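Local coordinates for protein enolase from the environmental genome shotgun sequencing of the Sargasso Sea (PDB 2QGY) that is of unproven function but, as a magnesium-binding member of the enolase superfamily, probably catalyses abstraction of the proton next to a substrate carboxylate, at residues F54-R59 against R97-S102; E232-L237 against L257-E262. All coordinates share one frame; numbering follows the deposited sequence.

In the fold
The two contacts come in series along the chain and fall in the two domains that define the enolase superfamily. Contact 1 belongs to the N-terminal capping domain, where the loop between strand 48-53 and helix 60-74 meets the start of helix 99-120. Contact 2 lies in the barrel domain, between the N-terminal parts of helices 234-243 and 257-265, with strand 248-250 between them in sequence. Their centres are 19 Å apart, their nearest atoms about 4 Å, and they do not touch. Both reach the second subunit: R97 of one chain forms salt bridges with D230 and E232 of the other, so the dimer interface ties the capping region of each chain to its partner's barrel.

Contact 1: residues F54-R59 against R97-S102; sequences FSINFR and RGLDFS
R59 meets D100 side-on, laying its guanidinium almost in the plane of the carboxylate, with 17° between the two. R59 NE gives its hydrogen to D100 OD1 at 2.8 Å, and NH1 of R59 reaches D100 OD2 at 2.7 Å in a nearly straight bond (N-H...acceptor angle 173°). Each oxygen offers its syn lone pair, so this two-pronged salt bridge fixes the rotation of both groups. The bends at chi2 and chi3 curl the arginine chain round OD1 of D100, with R59 CB 3.1 Å from that oxygen. The second subunit engages the same arginine, H96 O of that chain accepting from NH2 and the ring of F101 of the second subunit forming a cation-pi contact. I56 fills in beside the ion pair: its CG2 lies over one face of the guanidinium, 3.3 Å above the plane and toward the rim, while its other branch carries CD1 to 3.8 Å from L99 CB, the two side chains crossing at about a right angle.

Within the N-terminal capping domain of the enolase superfamily, these residues join the loop that follows strand 48-53 to the first turn of helix 99-120, whose N-cap is G98. D100, early in that turn, lies where the helix dipole would probably help stabilise a negative carboxylate. In the loop, R59 N bonds to I56 O at 3.0 Å, closing a type II beta turn over N57 and F58.

Contact 2: residues E232-L237 against L257-E262; sequences ENISLL and LVHFRE
Two helices on the outside of the barrel, 234-243 and 257-265, pack here near their N-terminal ends, the first turn of 234-243 with its lead-in against the first two turns of 257-265, and I234 makes the bridge. Its CD1 ends 3.2 Å from E262 CG, an unusually short contact, with E262 CB at 4.0 Å from the same methyl; the two side chains approach at a slant. I234 reaches across because CG1 stands anti to its carbonyl carbon and the chain then runs extended (chi2 -178°). On the facing helix E262 bends at chi2 (69°), presenting its aliphatic part to the isoleucine while its carboxylate turns to other partners.

H259, one turn earlier, adds the second point of contact. Its CE1 lies 4.1 Å from I234 CD1 and 4.2 Å from E232 CA, both approaching the ring obliquely. The imidazole points toward the lead-in of helix 234-243. This is the beta/alpha succession of the TIM-barrel-like domain: strand 248-250 lies between the two helices in sequence, and its neighbour 224-226 supplies the magnesium ligand E226. The first of these helices begins with an N-cap, N233 OD1 accepting from L236 N at 3.1 Å; the donor stands 59° out of the carbonyl plane.

Polar ends are satisfied partly across the dimer. The E232 carboxylate turns to the second subunit's R97, and S235 of the second subunit bonds to the E262 carboxylate, which also forms a salt bridge with R266 of its own chain.

Contact 1: residues F54-R59 against R97-S102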
ATOM      1  N   PHE A  54       8.187   3.463   9.170  1.00 13.23           N
ATOM      2  CA  PHE A  54       7.089   4.366   9.457  1.00 14.70           C
ATOM      3  C   PHE A  54       5.906   3.541   9.979  1.00 14.97           C
ATOM      4  O   PHE A  54       5.366   2.708   9.273  1.00 14.64           O
ATOM      5  CB  PHE A  54       6.719   5.204   8.237  1.00 14.40           C
ATOM      6  CG  PHE A  54       5.493   6.001   8.462  1.00 14.82           C
ATOM      7  CD1 PHE A  54       5.547   7.132   9.248  1.00 16.49           C
ATOM      8  CD2 PHE A  54       4.285   5.571   7.966  1.00 17.88           C
ATOM      9  CE1 PHE A  54       4.413   7.884   9.496  1.00 16.66           C
ATOM     10  CE2 PHE A  54       3.098   6.317   8.218  1.00 17.46           C
ATOM     11  CZ  PHE A  54       3.180   7.459   8.992  1.00 17.99           C
ATOM     12  N   SER A  55       5.513   3.764  11.223  1.00 16.06           N
ATOM     13  CA  SER A  55       4.497   2.890  11.841  1.00 17.37           C
ATOM     14  C   SER A  55       3.092   3.422  11.643  1.00 17.64           C
ATOM     15  O   SER A  55       2.885   4.629  11.556  1.00 18.29           O
ATOM     16  CB  SER A  55       4.770   2.685  13.338  1.00 18.98           C
ATOM     17  OG  SER A  55       4.562   3.893  14.007  1.00 24.27           O
ATOM     18  N   ILE A  56       2.122   2.508  11.569  1.00 17.08           N
ATOM     19  CA  ILE A  56       0.744   2.859  11.195  1.00 17.92           C
ATOM     20  C   ILE A  56      -0.142   2.132  12.181  1.00 17.58           C
ATOM     21  O   ILE A  56       0.092   0.959  12.464  1.00 16.44           O
ATOM     22  CB  ILE A  56       0.391   2.468   9.741  1.00 17.33           C
ATOM     23  CG1 ILE A  56       1.474   2.941   8.762  1.00 19.39           C
ATOM     24  CG2 ILE A  56      -0.956   3.112   9.347  1.00 17.63           C
ATOM     25  CD1 ILE A  56       1.342   2.376   7.308  1.00 19.84           C
ATOM     26  N   ASN A  57      -1.102   2.862  12.746  1.00 18.01           N
ATOM     27  CA  ASN A  57      -1.963   2.333  13.818  1.00 19.26           C
ATOM     28  C   ASN A  57      -2.614   1.016  13.394  1.00 19.21           C
ATOM     29  O   ASN A  57      -3.134   0.912  12.285  1.00 18.74           O
ATOM     30  CB  ASN A  57      -3.012   3.394  14.209  1.00 20.61           C
ATOM     31  CG  ASN A  57      -3.682   3.128  15.561  1.00 23.28           C
ATOM     32  OD1 ASN A  57      -4.744   3.706  15.842  1.00 32.40           O
ATOM     33  ND2 ASN A  57      -3.100   2.260  16.385  1.00 26.11           N
ATOM     34  N   PHE A  58      -2.572   0.012  14.274  1.00 19.42           N
ATOM     35  CA  PHE A  58      -3.125  -1.366  14.028  1.00 19.73           C
ATOM     36  C   PHE A  58      -2.328  -2.253  13.059  1.00 19.87           C
ATOM     37  O   PHE A  58      -2.713  -3.412  12.797  1.00 20.44           O
ATOM     38  CB  PHE A  58      -4.633  -1.352  13.664  1.00 20.93           C
ATOM     39  CG  PHE A  58      -5.498  -0.809  14.770  1.00 22.99           C
ATOM     40  CD1 PHE A  58      -5.839  -1.607  15.873  1.00 26.11           C
ATOM     41  CD2 PHE A  58      -5.915   0.506  14.741  1.00 20.41           C
ATOM     42  CE1 PHE A  58      -6.615  -1.085  16.918  1.00 27.25           C
ATOM     43  CE2 PHE A  58      -6.677   1.036  15.771  1.00 25.59           C
ATOM     44  CZ  PHE A  58      -7.039   0.241  16.855  1.00 25.55           C
ATOM     45  N   ARG A  59      -1.240  -1.710  12.519  1.00 18.63           N
ATOM     46  CA  ARG A  59      -0.441  -2.414  11.518  1.00 17.82           C
ATOM     47  C   ARG A  59       0.993  -2.610  11.990  1.00 16.78           C
ATOM     48  O   ARG A  59       1.821  -3.214  11.276  1.00 16.53           O
ATOM     49  CB  ARG A  59      -0.509  -1.652  10.178  1.00 17.49           C
ATOM     50  CG  ARG A  59      -1.948  -1.640   9.676  1.00 17.33           C
ATOM     51  CD  ARG A  59      -2.404  -0.235   9.202  1.00 19.37           C
ATOM     52  NE  ARG A  59      -1.981  -0.070   7.826  1.00 18.63           N
ATOM     53  CZ  ARG A  59      -2.524   0.807   6.990  1.00 17.93           C
ATOM     54  NH1 ARG A  59      -2.095   0.858   5.744  1.00 16.53           N
ATOM     55  NH2 ARG A  59      -3.488   1.619   7.425  1.00 16.46           N
ATOM     56  N   ARG A  97       2.730  -2.912  -3.882  1.00 19.16           N
ATOM     57  CA  ARG A  97       3.400  -1.952  -2.996  1.00 21.46           C
ATOM     58  C   ARG A  97       2.599  -1.697  -1.726  1.00 20.77           C
ATOM     59  O   ARG A  97       2.156  -2.646  -1.066  1.00 21.33           O
ATOM     60  CB  ARG A  97       3.727  -0.657  -3.747  1.00 21.85           C
ATOM     61  CG  ARG A  97       4.736  -0.824  -4.868  1.00 26.05           C
ATOM     62  CD  ARG A  97       5.087   0.530  -5.529  1.00 26.39           C
ATOM     63  NE  ARG A  97       3.968   1.073  -6.300  1.00 31.73           N
ATOM     64  CZ  ARG A  97       3.776   0.873  -7.613  1.00 35.20           C
ATOM     65  NH1 ARG A  97       2.715   1.398  -8.213  1.00 36.21           N
ATOM     66  NH2 ARG A  97       4.636   0.157  -8.333  1.00 36.24           N
ATOM     67  N   GLY A  98       2.420  -0.432  -1.371  1.00 20.29           N
ATOM     68  CA  GLY A  98       1.549  -0.061  -0.256  1.00 18.38           C
ATOM     69  C   GLY A  98       2.416   0.400   0.883  1.00 18.06           C
ATOM     70  O   GLY A  98       3.588   0.020   0.962  1.00 16.91           O
ATOM     71  N   LEU A  99       1.848   1.200   1.779  1.00 17.98           N
ATOM     72  CA  LEU A  99       2.628   1.860   2.828  1.00 16.91           C
ATOM     73  C   LEU A  99       3.262   0.886   3.800  1.00 17.83           C
ATOM     74  O   LEU A  99       4.425   1.061   4.160  1.00 17.12           O
ATOM     75  CB  LEU A  99       1.763   2.855   3.601  1.00 19.57           C
ATOM     76  CG  LEU A  99       1.477   4.200   2.952  1.00 20.31           C
ATOM     77  CD1 LEU A  99       0.979   5.153   4.035  1.00 22.80           C
ATOM     78  CD2 LEU A  99       2.748   4.808   2.250  1.00 20.43           C
ATOM     79  N   ASP A 100       2.498  -0.131   4.232  1.00 16.67           N
ATOM     80  CA  ASP A 100       2.991  -1.120   5.185  1.00 16.66           C
ATOM     81  C   ASP A 100       4.240  -1.816   4.629  1.00 16.05           C
ATOM     82  O   ASP A 100       5.265  -1.903   5.314  1.00 15.35           O
ATOM     83  CB  ASP A 100       1.886  -2.133   5.532  1.00 17.51           C
ATOM     84  CG  ASP A 100       0.595  -1.447   5.970  1.00 21.06           C
ATOM     85  OD1 ASP A 100       0.334  -1.458   7.196  1.00 21.90           O
ATOM     86  OD2 ASP A 100      -0.148  -0.868   5.104  1.00 24.55           O
ATOM     87  N   PHE A 101       4.189  -2.266   3.371  1.00 15.21           N
ATOM     88  CA  PHE A 101       5.332  -2.972   2.814  1.00 15.60           C
ATOM     89  C   PHE A 101       6.527  -2.016   2.664  1.00 15.32           C
ATOM     90  O   PHE A 101       7.667  -2.376   2.986  1.00 14.86           O
ATOM     91  CB  PHE A 101       4.958  -3.609   1.469  1.00 15.82           C
ATOM     92  CG  PHE A 101       6.082  -4.335   0.811  1.00 15.65           C
ATOM     93  CD1 PHE A 101       6.492  -5.605   1.282  1.00 16.05           C
ATOM     94  CD2 PHE A 101       6.718  -3.795  -0.290  1.00 14.64           C
ATOM     95  CE1 PHE A 101       7.538  -6.282   0.662  1.00 17.71           C
ATOM     96  CE2 PHE A 101       7.751  -4.488  -0.910  1.00 19.66           C
ATOM     97  CZ  PHE A 101       8.152  -5.730  -0.429  1.00 17.32           C
ATOM     98  N   SER A 102       6.253  -0.818   2.166  1.00 15.37           N
ATOM     99  CA  SER A 102       7.269   0.207   1.933  1.00 14.79           C
ATOM    100  C   SER A 102       7.898   0.624   3.260  1.00 15.33           C
ATOM    101  O   SER A 102       9.100   0.949   3.292  1.00 15.48           O
ATOM    102  CB  SER A 102       6.653   1.446   1.209  1.00 15.08           C
ATOM    103  OG  SER A 102       6.239   1.107  -0.116  1.00 17.86           O
TER

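Contact 2: residues E232-L237 against L257-E262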
ATOM      1  N   GLU A 232      -3.539  11.035  -3.977  1.00 15.68           N
ATOM      2  CA  GLU A 232      -3.834  10.216  -5.149  1.00 17.44           C
ATOM      3  C   GLU A 232      -4.761  10.901  -6.146  1.00 16.61           C
ATOM      4  O   GLU A 232      -4.890  10.445  -7.284  1.00 16.76           O
ATOM      5  CB  GLU A 232      -4.411   8.863  -4.753  1.00 17.90           C
ATOM      6  CG  GLU A 232      -3.377   7.959  -4.106  1.00 22.02           C
ATOM      7  CD  GLU A 232      -3.912   6.570  -3.908  1.00 26.44           C
ATOM      8  OE1 GLU A 232      -3.902   5.777  -4.869  1.00 30.65           O
ATOM      9  OE2 GLU A 232      -4.340   6.275  -2.783  1.00 31.46           O
ATOM     10  N   ASN A 233      -5.411  11.977  -5.711  1.00 15.80           N
ATOM     11  CA  ASN A 233      -6.293  12.730  -6.610  1.00 16.78           C
ATOM     12  C   ASN A 233      -5.463  13.793  -7.315  1.00 16.93           C
ATOM     13  O   ASN A 233      -5.494  14.970  -6.946  1.00 17.39           O
ATOM     14  CB  ASN A 233      -7.446  13.382  -5.833  1.00 16.83           C
ATOM     15  CG  ASN A 233      -8.568  13.904  -6.767  1.00 18.38           C
ATOM     16  OD1 ASN A 233      -8.343  14.156  -7.951  1.00 20.70           O
ATOM     17  ND2 ASN A 233      -9.765  14.004  -6.240  1.00 20.14           N
ATOM     18  N   ILE A 234      -4.690  13.360  -8.301  1.00 17.56           N
ATOM     19  CA  ILE A 234      -3.725  14.239  -8.941  1.00 18.21           C
ATOM     20  C   ILE A 234      -4.473  15.367  -9.671  1.00 18.24           C
ATOM     21  O   ILE A 234      -4.010  16.526  -9.688  1.00 17.42           O
ATOM     22  CB  ILE A 234      -2.731  13.454  -9.860  1.00 18.56           C
ATOM     23  CG1 ILE A 234      -2.043  12.333  -9.046  1.00 19.41           C
ATOM     24  CG2 ILE A 234      -1.684  14.387 -10.466  1.00 18.66           C
ATOM     25  CD1 ILE A 234      -1.024  11.522  -9.828  1.00 19.92           C
ATOM     26  N   SER A 235      -5.622  15.024 -10.245  1.00 18.30           N
ATOM     27  CA  SER A 235      -6.459  16.024 -10.922  1.00 19.92           C
ATOM     28  C   SER A 235      -6.747  17.201 -10.004  1.00 20.77           C
ATOM     29  O   SER A 235      -6.600  18.365 -10.418  1.00 21.45           O
ATOM     30  CB  SER A 235      -7.762  15.380 -11.405  1.00 19.90           C
ATOM     31  OG  SER A 235      -7.456  14.432 -12.410  1.00 22.04           O
ATOM     32  N   LEU A 236      -7.169  16.915  -8.773  1.00 20.69           N
ATOM     33  CA  LEU A 236      -7.491  17.963  -7.792  0.50 21.57           C
ATOM     34  C   LEU A 236      -6.258  18.698  -7.313  1.00 21.48           C
ATOM     35  O   LEU A 236      -6.297  19.912  -7.087  1.00 21.87           O
ATOM     36  CB  LEU A 236      -8.227  17.390  -6.583  0.50 21.99           C
ATOM     37  CG  LEU A 236      -9.738  17.544  -6.541  0.50 22.78           C
ATOM     38  CD1 LEU A 236     -10.393  16.688  -7.620  0.50 24.18           C
ATOM     39  CD2 LEU A 236     -10.262  17.189  -5.146  0.50 22.34           C
ATOM     40  N   LEU A 237      -5.148  17.975  -7.164  1.00 21.97           N
ATOM     41  CA  LEU A 237      -3.903  18.641  -6.747  1.00 22.19           C
ATOM     42  C   LEU A 237      -3.519  19.706  -7.767  1.00 22.91           C
ATOM     43  O   LEU A 237      -3.147  20.847  -7.416  1.00 23.02           O
ATOM     44  CB  LEU A 237      -2.741  17.643  -6.614  1.00 22.85           C
ATOM     45  CG  LEU A 237      -2.536  16.834  -5.342  1.00 22.46           C
ATOM     46  CD1 LEU A 237      -1.503  15.734  -5.649  1.00 21.76           C
ATOM     47  CD2 LEU A 237      -2.057  17.729  -4.216  1.00 23.48           C
ATOM     48  N   LEU A 257       8.317   4.993  -6.648  1.00 19.62           N
ATOM     49  CA  LEU A 257       8.769   5.991  -7.621  1.00 19.04           C
ATOM     50  C   LEU A 257       7.679   6.413  -8.600  1.00 19.21           C
ATOM     51  O   LEU A 257       7.621   7.561  -8.994  1.00 19.92           O
ATOM     52  CB  LEU A 257       9.948   5.458  -8.410  1.00 19.50           C
ATOM     53  CG  LEU A 257      11.262   5.291  -7.656  1.00 20.83           C
ATOM     54  CD1 LEU A 257      12.252   4.524  -8.523  1.00 23.23           C
ATOM     55  CD2 LEU A 257      11.819   6.663  -7.261  1.00 19.53           C
ATOM     56  N   VAL A 258       6.820   5.470  -8.996  1.00 18.39           N
ATOM     57  CA  VAL A 258       5.876   5.721 -10.090  1.00 17.57           C
ATOM     58  C   VAL A 258       4.904   6.849  -9.763  1.00 17.14           C
ATOM     59  O   VAL A 258       4.710   7.733 -10.602  1.00 16.02           O
ATOM     60  CB  VAL A 258       5.107   4.439 -10.468  1.00 18.65           C
ATOM     61  CG1 VAL A 258       4.076   4.735 -11.572  1.00 19.66           C
ATOM     62  CG2 VAL A 258       6.102   3.352 -10.924  1.00 19.28           C
ATOM     63  N   HIS A 259       4.318   6.838  -8.559  1.00 15.64           N
ATOM     64  CA  HIS A 259       3.372   7.910  -8.196  1.00 16.04           C
ATOM     65  C   HIS A 259       4.094   9.268  -8.252  1.00 15.78           C
ATOM     66  O   HIS A 259       3.553  10.245  -8.790  1.00 15.19           O
ATOM     67  CB  HIS A 259       2.779   7.665  -6.811  1.00 16.28           C
ATOM     68  CG  HIS A 259       1.944   8.806  -6.303  1.00 17.25           C
ATOM     69  ND1 HIS A 259       0.710   9.119  -6.827  1.00 18.79           N
ATOM     70  CD2 HIS A 259       2.220   9.762  -5.390  1.00 17.41           C
ATOM     71  CE1 HIS A 259       0.225  10.171  -6.195  1.00 20.14           C
ATOM     72  NE2 HIS A 259       1.129  10.592  -5.327  1.00 17.94           N
ATOM     73  N   PHE A 260       5.299   9.336  -7.694  1.00 15.08           N
ATOM     74  CA  PHE A 260       6.020  10.629  -7.695  1.00 15.45           C
ATOM     75  C   PHE A 260       6.431  11.082  -9.087  1.00 15.60           C
ATOM     76  O   PHE A 260       6.380  12.292  -9.377  1.00 15.82           O
ATOM     77  CB  PHE A 260       7.179  10.652  -6.688  1.00 15.52           C
ATOM     78  CG  PHE A 260       6.709  10.599  -5.235  1.00 15.72           C
ATOM     79  CD1 PHE A 260       6.360  11.762  -4.560  1.00 17.78           C
ATOM     80  CD2 PHE A 260       6.499   9.369  -4.608  1.00 15.95           C
ATOM     81  CE1 PHE A 260       5.872  11.726  -3.246  1.00 17.40           C
ATOM     82  CE2 PHE A 260       6.015   9.313  -3.296  1.00 18.76           C
ATOM     83  CZ  PHE A 260       5.691  10.486  -2.620  1.00 18.05           C
ATOM     84  N   ARG A 261       6.759  10.133  -9.962  1.00 15.46           N
ATOM     85  CA  ARG A 261       7.018  10.474 -11.361  1.00 15.88           C
ATOM     86  C   ARG A 261       5.767  11.042 -12.020  1.00 16.87           C
ATOM     87  O   ARG A 261       5.874  11.968 -12.790  1.00 17.00           O
ATOM     88  CB  ARG A 261       7.562   9.278 -12.153  1.00 18.50           C
ATOM     89  CG  ARG A 261       9.024   9.096 -11.871  1.00 16.94           C
ATOM     90  CD  ARG A 261       9.544   7.738 -12.281  1.00 22.72           C
ATOM     91  NE  ARG A 261      10.966   7.662 -11.983  1.00 24.48           N
ATOM     92  CZ  ARG A 261      11.655   6.522 -11.934  1.00 24.69           C
ATOM     93  NH1 ARG A 261      11.049   5.367 -12.173  1.00 28.63           N
ATOM     94  NH2 ARG A 261      12.950   6.541 -11.671  1.00 27.57           N
ATOM     95  N   GLU A 262       4.602  10.464 -11.735  1.00 16.90           N
ATOM     96  CA  GLU A 262       3.340  11.019 -12.248  1.00 16.47           C
ATOM     97  C   GLU A 262       3.122  12.438 -11.720  1.00 16.54           C
ATOM     98  O   GLU A 262       2.698  13.304 -12.489  1.00 17.53           O
ATOM     99  CB  GLU A 262       2.155  10.128 -11.882  1.00 15.53           C
ATOM    100  CG  GLU A 262       0.751  10.645 -12.355  1.00 17.49           C
ATOM    101  CD  GLU A 262       0.548  10.596 -13.864  1.00 20.73           C
ATOM    102  OE1 GLU A 262       1.323   9.905 -14.541  1.00 22.74           O
ATOM    103  OE2 GLU A 262      -0.401  11.255 -14.367  1.00 22.26           O
TER